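Local coordinates for protein hydrogenase maturation factor (Thermoanaerobacter tengcongensis, PDB 3VTH) that probably transfers the carbamoyl group of carbamoyl phosphate, using ATP, to the C-terminal cysteine of HypE during maturation of [NiFe]-hydrogenases, at residues I9-I14 / E52-E57; G18-V23 / S75-I80. One frame throughout, in Å; residues are numbered along the deposited sequence. Where two conformers were deposited one is given.

Interaction 1: residues I9-I14 / E52-E57; sequences IQARQI and EVEGEE
Ile14 and Arg12 meet Val53 where two central, neighbouring strands of the acylphosphatase domain, a ferredoxin-like alpha/beta sandwich, run antiparallel. The axes of strands 10-14 and 52-55 approach to 4.7 Å at 162° between their N-to-C directions, and two hydrogen-bonded pairs, Gln10 with Gly55 and Arg12 with Val53, fix the register. Each pair has both of its backbone bonds; Arg12 N reaches Val53 O at 2.8 Å, and Val53 N returns to Arg12 O at 3.0 Å.

One packed face lies beneath helix 57-69. Ile14 CD1 lies 3.9 Å from Val53 CG2, the two side chains crossing obliquely, and Phe63 of that helix covers both. On the reverse face Ala11 CB rests 3.9 Å from Glu54 CG, with Val87 against both residues. The extended Glu54 chain carries its carboxylate, buried and probably charged, beyond this apolar spot, where each oxygen takes one backbone N-H, OE1 that of Lys88 and OE2 that of Tyr90.

Toward the end of strand 48-55 the contact opens to solvent. Ile9 is exposed and reaches the backbone of Gly55 with CD1, whereas Glu57, just past the N-cap residue Glu56, sits at the helix start with OE1 4.5 Å from Arg12 NH2, too far for a salt bridge. Arg12 is secured instead by its own strand: its chain bends at chi2 (-66°), and NH1 donates to Ala11 O at 2.9 Å, approaching from 58° above the carbonyl plane.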
loop_
_atom_site.group_PDB
_atom_site.type_symbol
_atom_site.label_atom_id
_atom_site.label_comp_id
_atom_site.label_asym_id
_atom_site.label_seq_id
_atom_site.Cartn_x
_atom_site.Cartn_y
_atom_site.Cartn_z
ATOM N N ILE A 9 45.408 -1.445 21.903
ATOM C CA ILE A 9 43.985 -1.644 22.071
ATOM C C ILE A 9 43.279 -0.292 22.053
ATOM O O ILE A 9 43.661 0.632 22.769
ATOM C CB ILE A 9 43.687 -2.471 23.362
ATOM C CG1 ILE A 9 44.496 -3.792 23.370
ATOM C CG2 ILE A 9 42.175 -2.694 23.555
ATOM C CD1 ILE A 9 44.134 -4.824 22.233
ATOM N N GLN A 10 42.273 -0.182 21.191
ATOM C CA GLN A 10 41.448 1.011 21.098
ATOM C C GLN A 10 39.997 0.602 21.333
ATOM O O GLN A 10 39.678 -0.587 21.336
ATOM C CB GLN A 10 41.571 1.650 19.713
ATOM C CG GLN A 10 42.863 2.416 19.467
ATOM C CD GLN A 10 42.695 3.420 18.340
ATOM O OE1 GLN A 10 43.046 3.142 17.192
ATOM N NE2 GLN A 10 42.117 4.581 18.655
ATOM N N ALA A 11 39.129 1.587 21.532
ATOM C CA ALA A 11 37.714 1.313 21.731
ATOM C C ALA A 11 36.851 2.218 20.863
ATOM O O ALA A 11 37.156 3.393 20.673
ATOM C CB ALA A 11 37.345 1.457 23.202
ATOM N N ARG A 12 35.778 1.656 20.324
ATOM C CA ARG A 12 34.819 2.432 19.555
ATOM C C ARG A 12 33.403 2.149 20.030
ATOM O O ARG A 12 33.063 1.014 20.316
ATOM C CB ARG A 12 34.910 2.093 18.062
ATOM C CG ARG A 12 36.209 2.482 17.398
ATOM C CD ARG A 12 36.385 3.978 17.347
ATOM N NE ARG A 12 37.619 4.332 16.648
ATOM C CZ ARG A 12 38.815 4.412 17.224
ATOM N NH1 ARG A 12 38.960 4.167 18.525
ATOM N NH2 ARG A 12 39.870 4.747 16.493
ATOM N N GLN A 13 32.586 3.194 20.123
ATOM C CA GLN A 13 31.155 3.004 20.312
ATOM C C GLN A 13 30.491 3.230 18.965
ATOM O O GLN A 13 30.795 4.210 18.283
ATOM C CB GLN A 13 30.622 3.982 21.352
ATOM C CG GLN A 13 29.111 3.990 21.486
ATOM C CD GLN A 13 28.643 5.232 22.216
ATOM O OE1 GLN A 13 29.285 5.677 23.168
ATOM N NE2 GLN A 13 27.536 5.806 21.765
ATOM N N ILE A 14 29.609 2.306 18.581
ATOM C CA ILE A 14 28.947 2.331 17.280
ATOM C C ILE A 14 27.425 2.249 17.463
ATOM O O ILE A 14 26.918 1.331 18.103
ATOM C CB ILE A 14 29.453 1.179 16.355
ATOM C CG1 ILE A 14 30.981 1.248 16.180
ATOM C CG2 ILE A 14 28.753 1.231 14.973
ATOM C CD1 ILE A 14 31.634 -0.070 15.739
ATOM N N GLU A 52 29.727 -1.607 21.531
ATOM C CA GLU A 52 31.033 -1.183 22.046
ATOM C C GLU A 52 32.030 -2.273 21.665
ATOM O O GLU A 52 31.824 -3.446 22.007
ATOM C CB GLU A 52 31.012 -1.050 23.570
ATOM C CG GLU A 52 30.169 0.108 24.102
ATOM C CD GLU A 52 30.253 0.292 25.624
ATOM O OE1 GLU A 52 31.197 -0.230 26.262
ATOM O OE2 GLU A 52 29.360 0.978 26.185
ATOM N N VAL A 53 33.080 -1.900 20.936
ATOM C CA VAL A 53 34.138 -2.858 20.568
ATOM C C VAL A 53 35.496 -2.321 20.991
ATOM O O VAL A 53 35.743 -1.114 20.899
ATOM C CB VAL A 53 34.154 -3.203 19.049
ATOM C CG1 VAL A 53 33.016 -4.170 18.702
ATOM C CG2 VAL A 53 34.061 -1.934 18.186
ATOM N N GLU A 54 36.342 -3.226 21.481
ATOM C CA GLU A 54 37.722 -2.933 21.855
ATOM C C GLU A 54 38.617 -3.952 21.183
ATOM O O GLU A 54 38.342 -5.153 21.249
ATOM C CB GLU A 54 37.931 -3.029 23.379
ATOM C CG GLU A 54 36.890 -2.258 24.174
ATOM C CD GLU A 54 37.188 -2.151 25.655
ATOM O OE1 GLU A 54 36.674 -1.182 26.252
ATOM O OE2 GLU A 54 37.904 -3.015 26.225
ATOM N N GLY A 55 39.662 -3.462 20.524
ATOM C CA GLY A 55 40.722 -4.307 19.956
ATOM C C GLY A 55 41.719 -3.492 19.144
ATOM O O GLY A 55 41.834 -2.273 19.329
ATOM N N GLU A 56 42.446 -4.166 18.254
ATOM C CA GLU A 56 43.342 -3.500 17.318
ATOM C C GLU A 56 42.534 -2.655 16.353
ATOM O O GLU A 56 41.442 -3.053 15.931
ATOM C CB GLU A 56 44.181 -4.509 16.528
ATOM C CG GLU A 56 45.147 -5.338 17.362
ATOM C CD GLU A 56 46.387 -4.573 17.812
ATOM O OE1 GLU A 56 47.088 -5.086 18.705
ATOM O OE2 GLU A 56 46.684 -3.476 17.277
ATOM N N GLU A 57 43.076 -1.487 16.007
ATOM C CA GLU A 57 42.417 -0.558 15.088
ATOM C C GLU A 57 42.064 -1.248 13.773
ATOM O O GLU A 57 40.981 -1.040 13.232
ATOM C CB GLU A 57 43.316 0.650 14.805
ATOM C CG GLU A 57 42.661 1.711 13.905
ATOM C CD GLU A 57 43.575 2.898 13.631
ATOM O OE1 GLU A 57 43.045 4.001 13.371
ATOM O OE2 GLU A 57 44.819 2.741 13.673
#

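Interaction 2: residues G18-V23 / S75-I80. With PO4 (phosphate ion), chain E.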
loop_
_atom_site.group_PDB
_atom_site.type_symbol
_atom_site.label_atom_id
_atom_site.label_comp_id
_atom_site.label_asym_id
_atom_site.label_seq_id
_atom_site.Cartn_x
_atom_site.Cartn_y
_atom_site.Cartn_z
ATOM N N GLY A 18 17.828 2.820 11.861
ATOM C CA GLY A 18 16.982 2.374 10.749
ATOM C C GLY A 18 16.220 1.128 11.157
ATOM O O GLY A 18 15.919 0.931 12.335
ATOM N N ILE A 19 15.873 0.288 10.184
ATOM C CA ILE A 19 15.326 -1.020 10.513
ATOM C C ILE A 19 16.522 -1.912 10.871
ATOM O O ILE A 19 17.194 -2.469 10.002
ATOM C CB ILE A 19 14.467 -1.612 9.378
ATOM C CG1 ILE A 19 13.288 -0.664 9.062
ATOM C CG2 ILE A 19 13.978 -3.052 9.751
ATOM C CD1 ILE A 19 12.403 -1.098 7.869
ATOM N N VAL A 20 16.817 -1.985 12.159
ATOM C CA VAL A 20 18.048 -2.627 12.616
ATOM C C VAL A 20 17.780 -3.599 13.777
ATOM O O VAL A 20 18.727 -4.096 14.400
ATOM C CB VAL A 20 19.114 -1.575 12.991
ATOM C CG1 VAL A 20 19.499 -0.722 11.767
ATOM C CG2 VAL A 20 18.610 -0.663 14.134
ATOM N N GLN A 21 16.503 -3.842 14.076
ATOM C CA GLN A 21 16.115 -4.795 15.135
ATOM C C GLN A 21 15.187 -5.828 14.515
ATOM O O GLN A 21 14.473 -5.515 13.551
ATOM C CB GLN A 21 15.387 -4.102 16.289
ATOM C CG GLN A 21 16.199 -2.994 16.966
ATOM C CD GLN A 21 15.477 -2.381 18.138
ATOM O OE1 GLN A 21 14.296 -2.659 18.380
ATOM N NE2 GLN A 21 16.178 -1.519 18.879
ATOM N N GLY A 22 15.218 -7.049 15.047
ATOM C CA GLY A 22 14.476 -8.164 14.477
ATOM C C GLY A 22 15.007 -8.655 13.149
ATOM O O GLY A 22 14.264 -9.257 12.344
ATOM N N VAL A 23 16.294 -8.424 12.916
ATOM C CA VAL A 23 16.917 -8.768 11.638
ATOM C C VAL A 23 18.120 -9.678 11.883
ATOM O O VAL A 23 18.869 -9.997 10.966
ATOM C CB VAL A 23 17.310 -7.491 10.812
ATOM C CG1 VAL A 23 16.091 -6.581 10.609
ATOM C CG2 VAL A 23 18.431 -6.673 11.509
ATOM N N SER A 75 17.751 -5.837 7.252
ATOM C CA SER A 75 18.094 -4.515 7.765
ATOM C C SER A 75 17.855 -3.440 6.695
ATOM O O SER A 75 17.981 -3.694 5.497
ATOM C CB SER A 75 19.538 -4.465 8.315
ATOM O OG SER A 75 20.505 -4.432 7.265
ATOM N N VAL A 76 17.431 -2.258 7.133
ATOM C CA VAL A 76 17.408 -1.091 6.272
ATOM C C VAL A 76 18.114 -0.017 7.098
ATOM O O VAL A 76 17.477 0.707 7.855
ATOM C CB VAL A 76 15.973 -0.650 5.888
ATOM C CG1 VAL A 76 16.008 0.581 4.957
ATOM C CG2 VAL A 76 15.181 -1.822 5.233
ATOM N N ILE A 77 19.433 0.043 6.953
ATOM C CA ILE A 77 20.275 0.958 7.708
ATOM C C ILE A 77 20.230 2.353 7.107
ATOM O O ILE A 77 20.468 2.523 5.907
ATOM C CB ILE A 77 21.747 0.466 7.728
ATOM C CG1 ILE A 77 21.848 -0.902 8.424
ATOM C CG2 ILE A 77 22.681 1.529 8.370
ATOM C CD1 ILE A 77 23.238 -1.560 8.297
ATOM N N ASP A 78 19.915 3.358 7.925
ATOM C CA ASP A 78 19.915 4.753 7.481
ATOM C C ASP A 78 21.134 5.544 7.986
ATOM O O ASP A 78 21.513 6.539 7.400
ATOM C CB ASP A 78 18.611 5.444 7.906
ATOM C CG ASP A 78 17.383 4.809 7.280
ATOM O OD1 ASP A 78 17.387 4.578 6.051
ATOM O OD2 ASP A 78 16.415 4.534 8.022
ATOM N N GLU A 79 21.721 5.107 9.106
ATOM C CA GLU A 79 22.879 5.812 9.686
ATOM C C GLU A 79 23.708 4.916 10.596
ATOM O O GLU A 79 23.160 4.096 11.365
ATOM C CB GLU A 79 22.444 7.078 10.447
ATOM C CG GLU A 79 23.606 7.918 11.033
ATOM C CD GLU A 79 23.138 9.137 11.825
ATOM O OE1 GLU A 79 23.985 10.000 12.138
ATOM O OE2 GLU A 79 21.924 9.236 12.132
ATOM N N ILE A 80 25.028 5.080 10.494
ATOM C CA ILE A 80 25.987 4.429 11.382
ATOM C C ILE A 80 26.825 5.541 12.024
ATOM O O ILE A 80 27.414 6.355 11.315
ATOM C CB ILE A 80 26.925 3.445 10.603
ATOM C CG1 ILE A 80 26.128 2.273 10.013
ATOM C CG2 ILE A 80 28.054 2.921 11.498
ATOM C CD1 ILE A 80 26.914 1.391 9.032
HETATM P P PO4 E . 17.916 -8.641 16.303
HETATM O O1 PO4 E . 17.201 -9.812 15.686
HETATM O O2 PO4 E . 18.406 -7.701 15.230
HETATM O O3 PO4 E . 16.942 -7.892 17.168
HETATM O O4 PO4 E . 19.097 -9.130 17.118
#
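Ile19 and Val76 form the hydrogen-bonded antiparallel pair that joins the start of the phosphate-binding loop of the acylphosphatase domain to the edge strand 76-85. Two backbone bonds define it: Ile19 N to Val76 O and Val76 N to Ile19 O, both 2.9 Å. The chain turns a corner at Gly18, and only Gly18 and Ile19 make bridges between these segments, to Ile77 and Val76. Further along the partner strand is a classic beta bulge, where Asp78 and Glu79 both face Phe17.

Weaker CA-H...O contacts flank these bonds. Ser75 CA lies 3.2 Å from Ile19 O, and Gly18 CA lies 3.4 Å from Val76 O, which takes up the place where a side chain on the glycine would start.

Two apolar pairs add to the backbone bonds. Ile19 and Val76 lie side by side and point the same way, CD1 of the isoleucine against CG2 of the valine. Val20 CG1 meets Ile77 CG1, those side chains crossing at about a right angle, and Phe25 of helix 25-35 touches both. In van der Waals contact with a serine, Val23 directs its CB toward segment 75-80 and sets CG2 4.0 Å from Ser75 CB.

Polar contacts to the bound phosphate come from the far end of the loop: Gly22 N donates to O3 at 2.9 Å and Val23 N to O2 at 3.2 Å. Gly24 N, Phe25 N and Arg26 NE complete the grip, and Arg26 is a predicted active-site residue. The ion probably came from the crystallisation liquor, yet an anion held by successive backbone N-H groups and a guanidinium is consistent with a site for the phosphate of an acyl phosphate or carbamoyl phosphate.

How the interactions relate
From the N terminus, residues 9-14 open strand 10-17, which leads through the corner at Gly18 into loop 18-23 and helix 25-35. Strands 39-45 and 48-55 follow, and interaction 1 closes a loop of 37 intervening residues when 52-57 returns beside 9-14. The chain then runs through helix 57-69 to strand 76-85, where interaction 2 closes 51 residues. Because the segments alternate, the two closures cross. Strand 10-17 lies between strands 48-55 and 76-85 in the sheet; interaction 2 itself joins the loop after strand 10-17 to strand 76-85. The centres are about 21 Å apart, yet the contacts meet at Ile14 CG2 and Ile80 CG2, 3.9 Å apart.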